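Local coordinates for hypothetical protein (PDB 2O62) that is of unknown function but belongs to the DUF3598 family and combines a calycin-like antiparallel sheet with a closed antiparallel beta-barrel, at residues 77-82 with 93-98; 105-110 with 120-125; 114-119 with 224-229; 197-202 with 209-214. One frame throughout, in Å; residues are numbered along the deposited sequence.

Contact 1 of 4, residues 77-82 with 93-98; sequences GSFSEG and GGELAF
Phe-79 and Ala-97 meet across an antiparallel beta hairpin formed by strands 79-81 and 93-100, buried near the middle of the chain in the nine-stranded sheet of the N-terminal half. Phe-79 with Ala-97 and Glu-81 with Glu-95 are hydrogen-bonded pairs; Ser-80 with Leu-96, between them, is a non-hydrogen-bonded pair. Leu-96 and Ser-80 turn to the face packed on the C-terminal barrel, where Met-249 and Leu-262 touch them.

On the other face the methyl of Ala-97 sits over the centre of the Phe-79 ring, a CH-pi contact with CB 3.4 Å from the centroid. A chi1 of 67° puts Phe-79 CG between the backbone N and the carbonyl carbon, and the ring beyond it lies over Ala-97. The carboxylate of Glu-95 comes up obliquely to the same ring, with OE2 3.8 Å from Phe-79 CE2 and the two planes 70° apart; that oxygen is also tied to Arg-106 by a salt bridge. Glu-81 OE1 and Glu-95 OE1 are like charges only 3.8 Å apart, and a water that donates to both, 2.6 Å from the OE1 of Glu-81, probably eases the repulsion. Further along, a side chain on Gly-94 would press against Glu-81 O, so glycine suits this close approach of the strands.

The carbonyl of Glu-95 is gripped twice from opposite faces of its plane: Ser-80 OG, also hydrogen-bonded to Arg-251, donates to Glu-95 O at 2.7 Å, and Glu-81 N reaches the same Glu-95 O at 3.1 Å.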
loop_
_atom_site.group_PDB
_atom_site.type_symbol
_atom_site.label_atom_id
_atom_site.label_comp_id
_atom_site.label_asym_id
_atom_site.label_seq_id
_atom_site.Cartn_x
_atom_site.Cartn_y
_atom_site.Cartn_z
ATOM N N GLY A 77 1.158 -12.734 4.902
ATOM C CA GLY A 77 -0.138 -12.590 4.271
ATOM C C GLY A 77 -0.325 -11.239 3.615
ATOM O O GLY A 77 -1.274 -11.062 2.875
ATOM N N SER A 78 0.557 -10.278 3.863
ATOM C CA SER A 78 0.451 -9.000 3.181
ATOM C C SER A 78 0.597 -9.193 1.680
ATOM O O SER A 78 1.224 -10.137 1.226
ATOM C CB SER A 78 1.527 -8.007 3.670
ATOM O OG SER A 78 1.327 -7.727 5.056
ATOM N N PHE A 79 -0.029 -8.330 0.900
ATOM C CA PHE A 79 -0.023 -8.523 -0.552
ATOM C C PHE A 79 -0.263 -7.268 -1.324
ATOM O O PHE A 79 -0.616 -6.209 -0.786
ATOM C CB PHE A 79 -1.086 -9.569 -0.947
ATOM C CG PHE A 79 -2.547 -9.136 -0.716
ATOM C CD1 PHE A 79 -3.183 -9.398 0.504
ATOM C CD2 PHE A 79 -3.304 -8.510 -1.742
ATOM C CE1 PHE A 79 -4.525 -9.057 0.691
ATOM C CE2 PHE A 79 -4.631 -8.149 -1.539
ATOM C CZ PHE A 79 -5.234 -8.412 -0.318
ATOM N N SER A 80 -0.122 -7.387 -2.627
ATOM C CA SER A 80 -0.530 -6.350 -3.528
ATOM C C SER A 80 -1.223 -6.958 -4.711
ATOM O O SER A 80 -0.773 -7.990 -5.210
ATOM C CB SER A 80 0.664 -5.562 -4.051
ATOM O OG SER A 80 0.264 -4.598 -5.010
ATOM N N GLU A 81 -2.228 -6.243 -5.204
ATOM C CA GLU A 81 -2.996 -6.634 -6.371
ATOM C C GLU A 81 -3.030 -5.479 -7.372
ATOM O O GLU A 81 -3.034 -4.335 -6.997
ATOM C CB GLU A 81 -4.431 -7.002 -5.996
ATOM C CG GLU A 81 -5.096 -7.813 -7.129
ATOM C CD GLU A 81 -6.490 -8.382 -6.808
ATOM O OE1 GLU A 81 -7.105 -8.013 -5.781
ATOM O OE2 GLU A 81 -6.942 -9.227 -7.618
ATOM N N GLY A 82 -3.003 -5.798 -8.659
ATOM C CA GLY A 82 -3.118 -4.780 -9.701
ATOM C C GLY A 82 -2.874 -5.327 -11.062
ATOM O O GLY A 82 -2.858 -6.547 -11.274
ATOM N N GLY A 93 -2.805 2.230 -11.165
ATOM C CA GLY A 93 -3.516 1.974 -9.932
ATOM C C GLY A 93 -3.144 0.634 -9.346
ATOM O O GLY A 93 -2.201 -0.004 -9.815
ATOM N N GLY A 94 -3.874 0.205 -8.321
ATOM C CA GLY A 94 -3.650 -1.105 -7.738
ATOM C C GLY A 94 -3.796 -0.989 -6.222
ATOM O O GLY A 94 -4.072 0.083 -5.690
ATOM N N GLU A 95 -3.585 -2.104 -5.532
ATOM C CA GLU A 95 -3.854 -2.209 -4.101
ATOM C C GLU A 95 -2.594 -2.625 -3.351
ATOM O O GLU A 95 -1.901 -3.557 -3.774
ATOM C CB GLU A 95 -4.918 -3.267 -3.880
ATOM C CG GLU A 95 -5.237 -3.561 -2.419
ATOM C CD GLU A 95 -6.251 -4.676 -2.242
ATOM O OE1 GLU A 95 -6.672 -5.282 -3.247
ATOM O OE2 GLU A 95 -6.620 -4.972 -1.101
ATOM N N LEU A 96 -2.330 -1.960 -2.237
ATOM C CA LEU A 96 -1.331 -2.393 -1.279
ATOM C C LEU A 96 -2.058 -2.793 -0.000
ATOM O O LEU A 96 -2.757 -1.999 0.593
ATOM C CB LEU A 96 -0.354 -1.238 -1.019
ATOM C CG LEU A 96 0.259 -0.743 -2.363
ATOM C CD1 LEU A 96 0.702 0.635 -2.278
ATOM C CD2 LEU A 96 1.328 -1.571 -2.847
ATOM N N ALA A 97 -1.845 -4.011 0.440
ATOM C CA ALA A 97 -2.607 -4.596 1.544
ATOM C C ALA A 97 -1.662 -5.087 2.638
ATOM O O ALA A 97 -0.935 -6.049 2.436
ATOM C CB ALA A 97 -3.461 -5.774 1.004
ATOM N N PHE A 98 -1.664 -4.399 3.780
ATOM C CA PHE A 98 -0.886 -4.758 4.958
ATOM C C PHE A 98 -1.684 -5.617 5.943
ATOM O O PHE A 98 -2.831 -5.313 6.252
ATOM C CB PHE A 98 -0.386 -3.501 5.711
ATOM C CG PHE A 98 0.331 -2.498 4.860
ATOM C CD1 PHE A 98 -0.369 -1.473 4.211
ATOM C CD2 PHE A 98 1.718 -2.531 4.761
ATOM C CE1 PHE A 98 0.286 -0.522 3.470
ATOM C CE2 PHE A 98 2.378 -1.584 3.986
ATOM C CZ PHE A 98 1.672 -0.610 3.346
HETATM O O HOH W 1 -7.811 -7.555 -3.370
#

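Contact 2 of 4, residues 105-110 with 120-125; sequences LRLVQL and LTLIRE
The guanidinium of Arg-106 carries Ile-123 CD1 on one face, 3.6 Å above its plane and offset toward the rim, while the carboxylate of Glu-125 lies at its edge. This is the strand pair of the antiparallel hairpin 103-111/117-127, in the calycin-like N-terminal sheet. Arg-106 holds Glu-125 side-on in a two-bond salt bridge: NE donates to Glu-125 OE1 at 2.9 Å, and NH2 to Glu-125 OE2 with a nearly straight N-H...O angle of 175°. Both oxygens lie close to the guanidinium plane, yet each is met from above the carboxylate plane. A bend at chi3 (-80°) sets NE for this grip. NH1 serves Glu-95 of the next strand, and Arg-104 gives Glu-125 OE1 a second salt bridge. An alanine in place of Arg-106 would probably leave Glu-95 without this mate, weaken the hold on Glu-125 and open a gap beside the tip of Ile-123.

On the opposite face of the sheet, toward strand 219-224 of the barrel, leucines interlock. Leu-122 CD1 touches two neighbours, lying 3.7 Å from Leu-105 CD1 and equally near Leu-107 CD1. Beyond them Leu-120 runs beside Gln-109, whose amide bonds to Ser-223, and Leu-120 CD2 rests 3.5 Å from Gln-109 CG.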
loop_
_atom_site.group_PDB
_atom_site.type_symbol
_atom_site.label_atom_id
_atom_site.label_comp_id
_atom_site.label_asym_id
_atom_site.label_seq_id
_atom_site.Cartn_x
_atom_site.Cartn_y
_atom_site.Cartn_z
ATOM N N LEU A 105 -4.876 -3.299 6.668
ATOM C CA LEU A 105 -5.082 -1.973 6.107
ATOM C C LEU A 105 -4.760 -2.099 4.658
ATOM O O LEU A 105 -3.601 -2.418 4.308
ATOM C CB LEU A 105 -4.161 -0.903 6.699
ATOM C CG LEU A 105 -4.383 0.360 5.819
ATOM C CD1 LEU A 105 -5.510 1.219 6.435
ATOM C CD2 LEU A 105 -3.249 1.155 5.453
ATOM N N ARG A 106 -5.771 -1.865 3.819
ATOM C CA ARG A 106 -5.623 -2.099 2.390
ATOM C C ARG A 106 -5.931 -0.798 1.678
ATOM O O ARG A 106 -6.964 -0.179 1.942
ATOM C CB ARG A 106 -6.512 -3.201 1.901
ATOM C CG ARG A 106 -6.381 -4.392 2.730
ATOM C CD ARG A 106 -7.024 -5.631 2.141
ATOM N NE ARG A 106 -8.464 -5.715 2.324
ATOM C CZ ARG A 106 -9.354 -5.893 1.345
ATOM N NH1 ARG A 106 -8.992 -5.922 0.067
ATOM N NH2 ARG A 106 -10.630 -6.084 1.638
ATOM N N LEU A 107 -5.001 -0.357 0.850
ATOM C CA LEU A 107 -5.135 0.914 0.178
ATOM C C LEU A 107 -5.123 0.715 -1.331
ATOM O O LEU A 107 -4.160 0.204 -1.884
ATOM C CB LEU A 107 -4.026 1.890 0.631
ATOM C CG LEU A 107 -4.199 3.393 0.304
ATOM C CD1 LEU A 107 -3.575 4.257 1.356
ATOM C CD2 LEU A 107 -3.549 3.728 -1.000
ATOM N N VAL A 108 -6.195 1.150 -1.987
ATOM C CA VAL A 108 -6.303 1.188 -3.420
ATOM C C VAL A 108 -6.133 2.623 -3.966
ATOM O O VAL A 108 -6.753 3.585 -3.470
ATOM C CB VAL A 108 -7.677 0.664 -3.877
ATOM C CG1 VAL A 108 -7.741 0.564 -5.358
ATOM C CG2 VAL A 108 -7.962 -0.665 -3.246
ATOM N N GLN A 109 -5.258 2.748 -4.958
ATOM C CA GLN A 109 -5.095 3.962 -5.737
ATOM C C GLN A 109 -5.633 3.782 -7.129
ATOM O O GLN A 109 -5.443 2.720 -7.748
ATOM C CB GLN A 109 -3.613 4.364 -5.847
ATOM C CG GLN A 109 -2.909 4.612 -4.500
ATOM C CD GLN A 109 -1.576 5.324 -4.623
ATOM O OE1 GLN A 109 -1.407 6.237 -5.457
ATOM N NE2 GLN A 109 -0.641 4.956 -3.754
ATOM N N LEU A 110 -6.273 4.830 -7.632
ATOM C CA LEU A 110 -6.971 4.828 -8.907
ATOM C C LEU A 110 -6.581 6.078 -9.669
ATOM O O LEU A 110 -6.714 7.191 -9.149
ATOM C CB LEU A 110 -8.479 4.794 -8.696
ATOM C CG LEU A 110 -9.021 3.610 -7.909
ATOM C CD1 LEU A 110 -10.473 3.835 -7.636
ATOM C CD2 LEU A 110 -8.835 2.276 -8.663
ATOM N N LEU A 120 -8.887 7.264 -4.048
ATOM C CA LEU A 120 -8.396 6.145 -3.255
ATOM C C LEU A 120 -9.490 5.431 -2.491
ATOM O O LEU A 120 -10.510 6.026 -2.121
ATOM C CB LEU A 120 -7.398 6.615 -2.238
ATOM C CG LEU A 120 -6.304 7.638 -2.585
ATOM C CD1 LEU A 120 -5.975 8.402 -1.357
ATOM C CD2 LEU A 120 -5.064 6.992 -3.046
ATOM N N THR A 121 -9.225 4.167 -2.212
ATOM C CA THR A 121 -10.093 3.359 -1.372
ATOM C C THR A 121 -9.221 2.888 -0.196
ATOM O O THR A 121 -8.127 2.378 -0.378
ATOM C CB THR A 121 -10.713 2.190 -2.149
ATOM O OG1 THR A 121 -11.396 2.679 -3.314
ATOM C CG2 THR A 121 -11.723 1.414 -1.252
ATOM N N LEU A 122 -9.705 3.109 1.008
ATOM C CA LEU A 122 -9.043 2.687 2.221
ATOM C C LEU A 122 -9.920 1.682 2.887
ATOM O O LEU A 122 -11.048 1.978 3.194
ATOM C CB LEU A 122 -8.790 3.870 3.128
ATOM C CG LEU A 122 -7.810 3.642 4.268
ATOM C CD1 LEU A 122 -6.390 3.498 3.714
ATOM C CD2 LEU A 122 -7.918 4.859 5.177
ATOM N N ILE A 123 -9.409 0.456 3.024
ATOM C CA ILE A 123 -10.158 -0.613 3.594
ATOM C C ILE A 123 -9.495 -0.952 4.936
ATOM O O ILE A 123 -8.388 -1.511 4.983
ATOM C CB ILE A 123 -10.180 -1.816 2.664
ATOM C CG1 ILE A 123 -10.749 -1.415 1.280
ATOM C CG2 ILE A 123 -10.973 -2.948 3.287
ATOM C CD1 ILE A 123 -10.558 -2.499 0.165
ATOM N N ARG A 124 -10.188 -0.612 6.019
ATOM C CA ARG A 124 -9.690 -0.817 7.386
ATOM C C ARG A 124 -10.456 -1.947 8.027
ATOM O O ARG A 124 -11.626 -1.792 8.308
ATOM C CB ARG A 124 -9.866 0.450 8.228
ATOM C CG ARG A 124 -9.032 1.610 7.732
ATOM C CD ARG A 124 -9.517 2.922 8.286
ATOM N NE ARG A 124 -10.677 3.408 7.566
ATOM C CZ ARG A 124 -11.328 4.541 7.849
ATOM N NH1 ARG A 124 -10.944 5.304 8.837
ATOM N NH2 ARG A 124 -12.342 4.903 7.094
ATOM N N GLU A 125 -9.762 -3.049 8.289
ATOM C CA GLU A 125 -10.381 -4.290 8.698
ATOM C C GLU A 125 -9.772 -4.804 9.980
ATOM O O GLU A 125 -8.565 -4.722 10.179
ATOM C CB GLU A 125 -10.226 -5.339 7.613
ATOM C CG GLU A 125 -11.087 -5.070 6.376
ATOM C CD GLU A 125 -10.683 -5.887 5.189
ATOM O OE1 GLU A 125 -9.480 -6.172 5.029
ATOM O OE2 GLU A 125 -11.564 -6.247 4.378
#

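Contact 3 of 4, residues 114-119 with 224-229; sequences NGHLNG and PLKVQL. With GOL (glycerol), chain J.
Gly-115, in the turn of the hairpin 103-111/117-127, joins Val-227 in the loop that follows barrel strand 219-224, a surface bridge between the two halves of the protein. Val-227 N donates to Gly-115 O at 2.8 Å in a nearly straight bond (170°). Gly-115 has a positive phi, and a side chain there would collide with the carbonyl of Val-227, so glycine lets the turn come this close. Next to it Lys-226 NZ donates to Asn-114 O at 2.9 Å, coming from above the carbonyl plane; the lysine runs extended until a bend at chi4 (-57°) brings NZ over.

The aliphatic part of that lysine crosses the His-116 ring obliquely, with CD 3.8 Å from His-116 NE2, while Asn-114 O stands over the centre of one ring face. An alanine in place of His-116 would probably open a gap beside the Lys-226 chain and leave it freer to turn. A glycerol, probably from the crystallisation liquor, lies beside the start of strand 117-127: Leu-117 N donates to its O1 at 3.0 Å, and Gln-211 OE1 also bonds to it.

Asn-118 and Gly-119 then form a classic beta bulge against Leu-110, while Val-227 packs on Phe-111 of strand 103-111 and Leu-117 touches Gln-211 of strand 210-214.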
loop_
_atom_site.group_PDB
_atom_site.type_symbol
_atom_site.label_atom_id
_atom_site.label_comp_id
_atom_site.label_asym_id
_atom_site.label_seq_id
_atom_site.Cartn_x
_atom_site.Cartn_y
_atom_site.Cartn_z
ATOM N N ASN A 114 -5.606 10.521 -17.964
ATOM C CA ASN A 114 -4.520 11.472 -18.160
ATOM C C ASN A 114 -3.363 11.190 -17.214
ATOM O O ASN A 114 -2.404 11.976 -17.114
ATOM C CB ASN A 114 -5.014 12.896 -17.965
ATOM C CG ASN A 114 -6.142 13.267 -18.917
ATOM O OD1 ASN A 114 -7.193 13.752 -18.488
ATOM N ND2 ASN A 114 -5.948 13.021 -20.198
ATOM N N GLY A 115 -3.438 10.060 -16.532
ATOM C CA GLY A 115 -2.390 9.650 -15.631
ATOM C C GLY A 115 -2.330 10.406 -14.320
ATOM O O GLY A 115 -1.276 10.391 -13.703
ATOM N N HIS A 116 -3.452 10.983 -13.847
ATOM C CA HIS A 116 -3.500 11.681 -12.572
ATOM C C HIS A 116 -4.304 10.894 -11.545
ATOM O O HIS A 116 -5.284 10.249 -11.888
ATOM C CB HIS A 116 -4.147 13.046 -12.744
ATOM C CG HIS A 116 -3.378 13.970 -13.619
ATOM N ND1 HIS A 116 -3.941 14.605 -14.699
ATOM C CD2 HIS A 116 -2.084 14.346 -13.594
ATOM C CE1 HIS A 116 -3.034 15.367 -15.286
ATOM N NE2 HIS A 116 -1.894 15.220 -14.638
ATOM N N LEU A 117 -3.910 10.967 -10.273
ATOM C CA LEU A 117 -4.659 10.307 -9.210
ATOM C C LEU A 117 -6.100 10.834 -9.182
ATOM O O LEU A 117 -6.340 12.044 -9.183
ATOM C CB LEU A 117 -3.977 10.479 -7.855
ATOM C CG LEU A 117 -4.613 9.782 -6.650
ATOM C CD1 LEU A 117 -4.453 8.307 -6.723
ATOM C CD2 LEU A 117 -3.940 10.276 -5.406
ATOM N N ASN A 118 -7.044 9.894 -9.256
ATOM C CA ASN A 118 -8.489 10.177 -9.310
ATOM C C ASN A 118 -9.199 9.885 -7.972
ATOM O O ASN A 118 -10.179 10.501 -7.641
ATOM C CB ASN A 118 -9.148 9.332 -10.402
ATOM C CG ASN A 118 -10.631 9.625 -10.577
ATOM O OD1 ASN A 118 -11.465 8.781 -10.254
ATOM N ND2 ASN A 118 -10.964 10.825 -11.046
ATOM N N GLY A 119 -8.724 8.889 -7.238
ATOM C CA GLY A 119 -9.347 8.529 -6.005
ATOM C C GLY A 119 -8.563 7.431 -5.314
ATOM O O GLY A 119 -7.672 6.781 -5.901
ATOM N N PRO A 224 2.557 9.066 -8.109
ATOM C CA PRO A 224 3.156 9.865 -9.187
ATOM C C PRO A 224 2.345 11.142 -9.469
ATOM O O PRO A 224 1.137 11.103 -9.447
ATOM C CB PRO A 224 3.110 8.906 -10.394
ATOM C CG PRO A 224 2.982 7.536 -9.815
ATOM C CD PRO A 224 2.341 7.661 -8.507
ATOM N N LEU A 225 2.993 12.281 -9.695
ATOM C CA LEU A 225 2.246 13.469 -10.085
ATOM C C LEU A 225 1.557 13.270 -11.442
ATOM O O LEU A 225 0.499 13.834 -11.692
ATOM C CB LEU A 225 3.156 14.701 -10.134
ATOM C CG LEU A 225 3.678 15.114 -8.745
ATOM C CD1 LEU A 225 4.731 16.236 -8.845
ATOM C CD2 LEU A 225 2.520 15.498 -7.806
ATOM N N LYS A 226 2.191 12.514 -12.330
ATOM C CA LYS A 226 1.582 12.177 -13.616
ATOM C C LYS A 226 2.226 10.937 -14.107
ATOM O O LYS A 226 3.448 10.861 -14.161
ATOM C CB LYS A 226 1.772 13.249 -14.679
ATOM C CG LYS A 226 0.949 12.961 -16.008
ATOM C CD LYS A 226 0.922 14.114 -16.981
ATOM C CE LYS A 226 -0.234 14.025 -18.024
ATOM N NZ LYS A 226 -0.182 12.773 -18.792
ATOM N N VAL A 227 1.414 9.968 -14.470
ATOM C CA VAL A 227 1.908 8.790 -15.130
ATOM C C VAL A 227 2.338 9.165 -16.546
ATOM O O VAL A 227 1.526 9.629 -17.331
ATOM C CB VAL A 227 0.832 7.701 -15.146
ATOM C CG1 VAL A 227 1.307 6.502 -15.911
ATOM C CG2 VAL A 227 0.476 7.337 -13.762
ATOM N N GLN A 228 3.631 9.001 -16.850
ATOM C CA GLN A 228 4.217 9.378 -18.148
ATOM C C GLN A 228 4.536 8.124 -18.963
ATOM O O GLN A 228 4.914 7.111 -18.418
ATOM C CB GLN A 228 5.526 10.189 -17.974
ATOM C CG GLN A 228 5.508 11.374 -16.957
ATOM C CD GLN A 228 5.168 12.739 -17.588
ATOM O OE1 GLN A 228 4.719 12.834 -18.740
ATOM N NE2 GLN A 228 5.374 13.807 -16.811
ATOM N N LEU A 229 4.431 8.215 -20.269
ATOM C CA LEU A 229 4.937 7.153 -21.134
ATOM C C LEU A 229 6.453 7.003 -20.969
ATOM O O LEU A 229 7.189 7.993 -20.801
ATOM C CB LEU A 229 4.623 7.418 -22.619
ATOM C CG LEU A 229 3.195 7.126 -23.075
ATOM C CD1 LEU A 229 2.269 8.229 -22.563
ATOM C CD2 LEU A 229 3.098 7.016 -24.575
HETATM C C1 GOL J . -2.185 13.352 -9.324
HETATM O O1 GOL J . -1.322 12.258 -9.482
HETATM C C2 GOL J . -1.676 14.438 -8.396
HETATM O O2 GOL J . -2.692 14.757 -7.467
HETATM C C3 GOL J . -1.431 15.710 -9.205
HETATM O O3 GOL J . -0.696 15.422 -10.379
#

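Contact 4 of 4, residues 197-202 with 209-214; sequences GSIVLF and QVQVLL
Gln-209 leads into the second strand of an antiparallel hairpin, its CA 3.4 Å from Phe-202 O in a CA-H...O contact. Val-210 follows as a hydrogen-bonded pair with Phe-202: each backbone N donates to the other residue's O, Val-210 N reaching Phe-202 O at 2.9 Å. Their side chains run alongside and point the same way, and Val-210 CG2 lies 3.8 Å from Phe-202 CD1.

Gln-211 turns to the other face of the sheet, where its CB comes 4.2 Å from Ile-199 CG2. Its amide leaves the hairpin, with NE2 bonded to the carbonyl of Pro-25. Val-212 returns to the face of Phe-202 and exchanges backbone bonds with Val-200, the shorter from Val-212 N to Val-200 O at 2.7 Å. Its CG1 stands anti to the backbone N (chi1 -176°), which leaves CG2 anti to the carbonyl carbon, where it meets the edge of the Phe-202 ring, 4.1 Å from CE1.

Leu-213 turns to the opposite face, where its CD1 lies 3.9 Å from Ile-199 CG1. Leu-214 closes the pairing by donating its backbone N to Ser-198 O at 2.9 Å, and its CG packs near the same oxygen.

In the C-terminal barrel this hairpin lies between strands 187-196 and 219-224: Val-200 and Phe-202 touch Ala-193, Val-212 and Val-210 rest on Thr-222, and Leu-213 reaches Leu-120 of strand 117-127 in the N-terminal sheet.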
loop_
_atom_site.group_PDB
_atom_site.type_symbol
_atom_site.label_atom_id
_atom_site.label_comp_id
_atom_site.label_asym_id
_atom_site.label_seq_id
_atom_site.Cartn_x
_atom_site.Cartn_y
_atom_site.Cartn_z
ATOM N N GLY A 197 -1.560 21.181 3.812
ATOM C CA GLY A 197 -2.564 20.411 4.538
ATOM C C GLY A 197 -2.163 18.962 4.715
ATOM O O GLY A 197 -1.167 18.654 5.360
ATOM N N SER A 198 -2.962 18.082 4.125
ATOM C CA SER A 198 -2.742 16.641 4.177
ATOM C C SER A 198 -1.879 16.139 3.016
ATOM O O SER A 198 -1.655 14.932 2.888
ATOM C CB SER A 198 -4.100 15.920 4.179
ATOM O OG SER A 198 -4.823 16.166 2.985
ATOM N N ILE A 199 -1.400 17.065 2.165
ATOM C CA ILE A 199 -0.574 16.709 1.008
ATOM C C ILE A 199 0.827 17.282 1.110
ATOM O O ILE A 199 1.002 18.470 1.343
ATOM C CB ILE A 199 -1.178 17.191 -0.323
ATOM C CG1 ILE A 199 -2.372 16.315 -0.697
ATOM C CG2 ILE A 199 -0.146 17.084 -1.454
ATOM C CD1 ILE A 199 -3.316 16.986 -1.673
ATOM N N VAL A 200 1.797 16.419 0.871
ATOM C CA VAL A 200 3.196 16.776 0.788
ATOM C C VAL A 200 3.579 16.613 -0.673
ATOM O O VAL A 200 3.423 15.527 -1.242
ATOM C CB VAL A 200 4.060 15.882 1.685
ATOM C CG1 VAL A 200 5.531 16.216 1.549
ATOM C CG2 VAL A 200 3.564 15.993 3.164
ATOM N N LEU A 201 4.130 17.669 -1.240
ATOM C CA LEU A 201 4.402 17.733 -2.675
ATOM C C LEU A 201 5.899 17.740 -2.946
ATOM O O LEU A 201 6.587 18.662 -2.549
ATOM C CB LEU A 201 3.774 18.984 -3.250
ATOM C CG LEU A 201 4.044 19.207 -4.719
ATOM C CD1 LEU A 201 3.465 18.076 -5.540
ATOM C CD2 LEU A 201 3.520 20.568 -5.188
ATOM N N PHE A 202 6.367 16.708 -3.642
ATOM C CA PHE A 202 7.738 16.647 -4.200
ATOM C C PHE A 202 7.691 16.856 -5.711
ATOM O O PHE A 202 7.248 15.984 -6.443
ATOM C CB PHE A 202 8.385 15.293 -3.920
ATOM C CG PHE A 202 8.619 14.970 -2.438
ATOM C CD1 PHE A 202 7.618 14.354 -1.666
ATOM C CD2 PHE A 202 9.865 15.148 -1.871
ATOM C CE1 PHE A 202 7.865 13.999 -0.311
ATOM C CE2 PHE A 202 10.117 14.766 -0.535
ATOM C CZ PHE A 202 9.096 14.207 0.242
ATOM N N GLN A 209 8.964 12.686 -8.115
ATOM C CA GLN A 209 7.858 13.508 -8.645
ATOM C C GLN A 209 6.550 12.940 -8.123
ATOM O O GLN A 209 5.925 12.141 -8.800
ATOM C CB GLN A 209 7.881 13.454 -10.166
ATOM C CG GLN A 209 9.054 14.227 -10.766
ATOM C CD GLN A 209 8.890 15.692 -10.625
ATOM O OE1 GLN A 209 7.899 16.257 -11.103
ATOM N NE2 GLN A 209 9.873 16.351 -10.008
ATOM N N VAL A 210 6.182 13.298 -6.888
ATOM C CA VAL A 210 5.112 12.569 -6.188
ATOM C C VAL A 210 4.360 13.462 -5.267
ATOM O O VAL A 210 4.846 14.535 -4.885
ATOM C CB VAL A 210 5.594 11.329 -5.386
ATOM C CG1 VAL A 210 6.269 10.317 -6.249
ATOM C CG2 VAL A 210 6.481 11.721 -4.227
ATOM N N GLN A 211 3.127 13.073 -4.963
ATOM C CA GLN A 211 2.391 13.700 -3.871
ATOM C C GLN A 211 2.249 12.655 -2.809
ATOM O O GLN A 211 2.001 11.504 -3.116
ATOM C CB GLN A 211 1.004 14.232 -4.282
ATOM C CG GLN A 211 -0.063 13.187 -4.696
ATOM C CD GLN A 211 -1.506 13.742 -4.490
ATOM O OE1 GLN A 211 -1.820 14.802 -5.022
ATOM N NE2 GLN A 211 -2.345 13.057 -3.652
ATOM N N VAL A 212 2.362 13.048 -1.544
ATOM C CA VAL A 212 2.083 12.081 -0.457
ATOM C C VAL A 212 0.851 12.565 0.254
ATOM O O VAL A 212 0.780 13.725 0.593
ATOM C CB VAL A 212 3.237 11.991 0.542
ATOM C CG1 VAL A 212 2.941 10.926 1.577
ATOM C CG2 VAL A 212 4.528 11.707 -0.167
ATOM N N LEU A 213 -0.126 11.690 0.430
ATOM C CA LEU A 213 -1.349 12.073 1.089
ATOM C C LEU A 213 -1.443 11.353 2.421
ATOM O O LEU A 213 -1.260 10.123 2.503
ATOM C CB LEU A 213 -2.537 11.740 0.203
ATOM C CG LEU A 213 -3.922 11.915 0.801
ATOM C CD1 LEU A 213 -4.236 13.383 1.024
ATOM C CD2 LEU A 213 -4.983 11.296 -0.082
ATOM N N LEU A 214 -1.707 12.120 3.469
ATOM C CA LEU A 214 -1.776 11.566 4.813
ATOM C C LEU A 214 -3.238 11.238 5.106
ATOM O O LEU A 214 -4.118 12.066 4.849
ATOM C CB LEU A 214 -1.285 12.598 5.807
ATOM C CG LEU A 214 0.091 13.208 5.456
ATOM C CD1 LEU A 214 0.425 14.267 6.485
ATOM C CD2 LEU A 214 1.134 12.156 5.346
#

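How the contacts relate
From the N terminus, contact 1 closes the short loop between 82 and 93, and contact 2 then closes the next hairpin, in series with it. The two are welded side by side because strands 93-100 and 103-111 are neighbours in one sheet. Contact 3 starts in the turn of contact 2's hairpin, so their segments alternate along the chain, and it spans over a hundred residues to reach the barrel. Contact 4 is a local barrel hairpin enclosed within that long span, and Leu-225 packs against it from contact 3. Contact 2 also touches contact 4 through leucine packing, so sheet and barrel are joined at more than one place.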